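Local coordinates for regulatory protein RecX (Lactobacillus reuteri, PDB 3D5L) that probably modulates the activity of RecA, the recombinase of DNA repair, as a RecX-family protein built of repeated three-helix domains, at residues 75-83 with 99-110. Sequence-based numbering, arbitrary orientation.
Sequences MRTESDIVK and LKKLRGQQLIDD
L99 and I81 meet between two helix segments, 78-83 and 99-104, that run roughly antiparallel, at 141°, with their axes 11.4 Å apart at closest approach. L99 turns both methyls toward helix 78-87: CD1 lies 3.5 Å from CG2 of V82, while CD2 sits 3.7 Å from CG2 of I81, the two side chains running alongside each other in opposite senses. That I81 methyl, anti to the backbone N, also meets CD1 of L102. The other I81 branch, CG1, packs on CG2 of I108, in the loop after the Schellman motif at Q106 that closes helix 99-104. Y70 and Y64 of helix 48-71 touch I81 and L102, placing this apolar layer in the core of the first three-helix domain, which belongs to the helix-turn-helix clan.

The polar contacts sit at both ends of E78. Its backbone N, in the first turn right after N-cap T77, donates to D110 OD1 at 2.9 Å, which accepts through its syn lone pair. D110 OD2 receives a bond from a water that in turn accepts from S79 N, so one carboxylate serves two amides at the helix start, one directly and one through water. The E78 side chain leaves with CG anti to the backbone N (chi1 167°) and stays extended, carrying OE1 to within 2.8 Å of R103 NH2. This salt bridge is skewed: the nitrogen comes from above the carboxylate plane. With an alanine here the carboxylate is gone, which would probably leave R103 without its acidic partner in this contact and strip the L99 methyls of their neighbour CG. With its negative charge at the N-terminus of helix 78-87, D110 probably interacts favourably with the helix dipole, tying the start of helix 110-124 to the first domain.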
# COMPACT_ATOMS: atom_id res chain seq x y z
N MET A 75 0.47 6.98 3.30
CA MET A 75 1.28 6.06 2.50
C MET A 75 0.61 4.67 2.51
O MET A 75 0.16 4.21 3.56
CB MET A 75 2.68 6.00 3.12
CG MET A 75 3.71 5.17 2.36
SD MET A 75 5.33 5.24 3.20
CE MET A 75 5.75 7.01 2.93
N ARG A 76 0.57 4.01 1.35
CA ARG A 76 -0.04 2.69 1.19
C ARG A 76 0.81 1.73 0.37
O ARG A 76 1.52 2.15 -0.55
CB ARG A 76 -1.38 2.78 0.45
CG ARG A 76 -2.26 3.95 0.79
CD ARG A 76 -2.86 3.84 2.17
NE ARG A 76 -3.78 4.95 2.39
CZ ARG A 76 -4.47 5.12 3.51
NH1 ARG A 76 -4.36 4.25 4.52
NH2 ARG A 76 -5.29 6.16 3.62
N THR A 77 0.71 0.44 0.69
CA THR A 77 1.41 -0.61 -0.04
C THR A 77 0.42 -1.07 -1.10
O THR A 77 -0.74 -0.64 -1.11
CB THR A 77 1.70 -1.86 0.83
OG1 THR A 77 0.46 -2.37 1.34
CG2 THR A 77 2.64 -1.53 1.98
N GLU A 78 0.87 -1.96 -1.98
CA GLU A 78 0.00 -2.48 -3.02
C GLU A 78 -1.08 -3.32 -2.35
O GLU A 78 -2.26 -3.23 -2.70
CB GLU A 78 0.82 -3.35 -3.98
CG GLU A 78 -0.02 -4.19 -4.92
CD GLU A 78 0.81 -5.01 -5.88
OE1 GLU A 78 1.51 -4.39 -6.73
OE2 GLU A 78 0.77 -6.26 -5.79
N SER A 79 -0.69 -4.13 -1.37
CA SER A 79 -1.64 -4.97 -0.68
C SER A 79 -2.67 -4.14 0.09
O SER A 79 -3.73 -4.64 0.44
CB SER A 79 -0.93 -5.94 0.27
OG SER A 79 -0.30 -5.27 1.33
N ASP A 80 -2.36 -2.87 0.38
CA ASP A 80 -3.32 -2.01 1.07
C ASP A 80 -4.38 -1.62 0.04
O ASP A 80 -5.57 -1.57 0.35
CB ASP A 80 -2.67 -0.74 1.62
CG ASP A 80 -1.85 -0.99 2.88
OD1 ASP A 80 -2.14 -1.97 3.61
OD2 ASP A 80 -0.92 -0.19 3.14
N ILE A 81 -3.93 -1.33 -1.17
CA ILE A 81 -4.83 -0.94 -2.25
C ILE A 81 -5.76 -2.10 -2.63
O ILE A 81 -6.96 -1.90 -2.81
CB ILE A 81 -4.04 -0.51 -3.48
CG1 ILE A 81 -3.15 0.68 -3.13
CG2 ILE A 81 -5.00 -0.17 -4.62
CD1 ILE A 81 -3.89 1.88 -2.59
N VAL A 82 -5.19 -3.29 -2.76
CA VAL A 82 -5.93 -4.51 -3.09
C VAL A 82 -6.96 -4.79 -2.00
O VAL A 82 -8.13 -5.05 -2.27
CB VAL A 82 -4.98 -5.73 -3.17
CG1 VAL A 82 -5.77 -7.03 -3.22
CG2 VAL A 82 -4.09 -5.61 -4.40
N LYS A 83 -6.51 -4.72 -0.76
CA LYS A 83 -7.36 -4.94 0.39
C LYS A 83 -8.47 -3.89 0.43
O LYS A 83 -9.60 -4.17 0.85
CB LYS A 83 -6.50 -4.89 1.66
CG LYS A 83 -7.20 -5.33 2.92
CD LYS A 83 -6.18 -5.61 4.02
CE LYS A 83 -6.89 -6.01 5.31
NZ LYS A 83 -7.82 -7.17 5.07
N LEU A 99 -4.58 -1.50 -10.30
CA LEU A 99 -3.26 -1.58 -9.69
C LEU A 99 -2.23 -1.18 -10.73
O LEU A 99 -1.27 -0.46 -10.42
CB LEU A 99 -2.92 -3.00 -9.23
CG LEU A 99 -3.62 -3.59 -8.00
CD1 LEU A 99 -3.02 -4.97 -7.70
CD2 LEU A 99 -3.44 -2.67 -6.80
N LYS A 100 -2.44 -1.66 -11.95
CA LYS A 100 -1.56 -1.36 -13.07
C LYS A 100 -1.61 0.13 -13.40
O LYS A 100 -0.57 0.76 -13.59
CB LYS A 100 -1.98 -2.15 -14.31
CG LYS A 100 -1.06 -1.95 -15.50
CD LYS A 100 -1.59 -2.68 -16.73
CE LYS A 100 -0.68 -2.48 -17.93
NZ LYS A 100 -1.22 -3.17 -19.14
N LYS A 101 -2.82 0.68 -13.46
CA LYS A 101 -2.96 2.10 -13.76
C LYS A 101 -2.35 2.97 -12.67
O LYS A 101 -1.69 3.97 -12.97
CB LYS A 101 -4.44 2.48 -13.95
CG LYS A 101 -4.62 3.98 -14.15
CD LYS A 101 -5.99 4.37 -14.71
CE LYS A 101 -6.01 5.88 -15.03
NZ LYS A 101 -7.29 6.36 -15.61
N LEU A 102 -2.56 2.61 -11.41
CA LEU A 102 -2.00 3.38 -10.31
C LEU A 102 -0.49 3.25 -10.32
O LEU A 102 0.24 4.20 -10.05
CB LEU A 102 -2.55 2.88 -8.97
CG LEU A 102 -3.98 3.26 -8.60
CD1 LEU A 102 -4.43 2.40 -7.43
CD2 LEU A 102 -4.04 4.75 -8.26
N ARG A 103 -0.03 2.04 -10.63
CA ARG A 103 1.40 1.75 -10.68
C ARG A 103 2.03 2.58 -11.79
O ARG A 103 3.09 3.19 -11.61
CB ARG A 103 1.59 0.25 -10.94
CG ARG A 103 2.88 -0.33 -10.41
CD ARG A 103 2.96 -1.81 -10.75
NE ARG A 103 2.16 -2.66 -9.87
CZ ARG A 103 1.42 -3.68 -10.30
NH1 ARG A 103 1.37 -3.97 -11.60
NH2 ARG A 103 0.74 -4.43 -9.43
N GLY A 104 1.38 2.60 -12.95
CA GLY A 104 1.87 3.38 -14.07
C GLY A 104 2.00 4.86 -13.74
O GLY A 104 2.90 5.53 -14.25
N GLN A 105 1.09 5.38 -12.92
CA GLN A 105 1.13 6.79 -12.52
C GLN A 105 2.00 6.91 -11.28
O GLN A 105 2.14 7.98 -10.69
CB GLN A 105 -0.28 7.31 -12.21
CG GLN A 105 -1.25 7.30 -13.39
CD GLN A 105 -0.79 8.16 -14.56
OE1 GLN A 105 0.15 7.81 -15.28
NE2 GLN A 105 -1.44 9.30 -14.74
N GLN A 106 2.57 5.77 -10.90
CA GLN A 106 3.43 5.64 -9.73
C GLN A 106 2.85 6.30 -8.49
O GLN A 106 3.49 7.13 -7.83
CB GLN A 106 4.83 6.19 -10.01
CG GLN A 106 5.91 5.39 -9.28
CD GLN A 106 5.82 3.89 -9.57
OE1 GLN A 106 5.90 3.46 -10.73
NE2 GLN A 106 5.66 3.09 -8.52
N LEU A 107 1.63 5.91 -8.17
CA LEU A 107 0.94 6.41 -7.00
C LEU A 107 1.12 5.37 -5.90
O LEU A 107 0.74 5.59 -4.75
CB LEU A 107 -0.52 6.66 -7.33
CG LEU A 107 -0.67 7.72 -8.43
CD1 LEU A 107 -2.13 7.90 -8.81
CD2 LEU A 107 -0.09 9.03 -7.92
N ILE A 108 1.69 4.23 -6.28
CA ILE A 108 1.99 3.16 -5.35
C ILE A 108 3.43 2.70 -5.63
O ILE A 108 3.86 2.66 -6.78
CB ILE A 108 1.02 1.97 -5.49
CG1 ILE A 108 1.01 1.45 -6.92
CG2 ILE A 108 -0.37 2.40 -5.05
CD1 ILE A 108 0.09 0.24 -7.10
N ASP A 109 4.17 2.37 -4.58
CA ASP A 109 5.57 1.95 -4.73
C ASP A 109 6.00 1.17 -3.50
O ASP A 109 6.38 1.76 -2.49
CB ASP A 109 6.43 3.20 -4.89
CG ASP A 109 7.86 2.89 -5.29
OD1 ASP A 109 8.23 1.70 -5.34
OD2 ASP A 109 8.61 3.85 -5.55
N ASP A 110 5.96 -0.16 -3.59
CA ASP A 110 6.32 -1.03 -2.47
C ASP A 110 7.79 -0.97 -2.08
O ASP A 110 8.15 -1.25 -0.93
CB ASP A 110 5.93 -2.48 -2.78
CG ASP A 110 4.46 -2.76 -2.53
OD1 ASP A 110 3.72 -1.79 -2.31
OD2 ASP A 110 4.05 -3.95 -2.57
O HOH W 1 2.22 -5.09 -1.35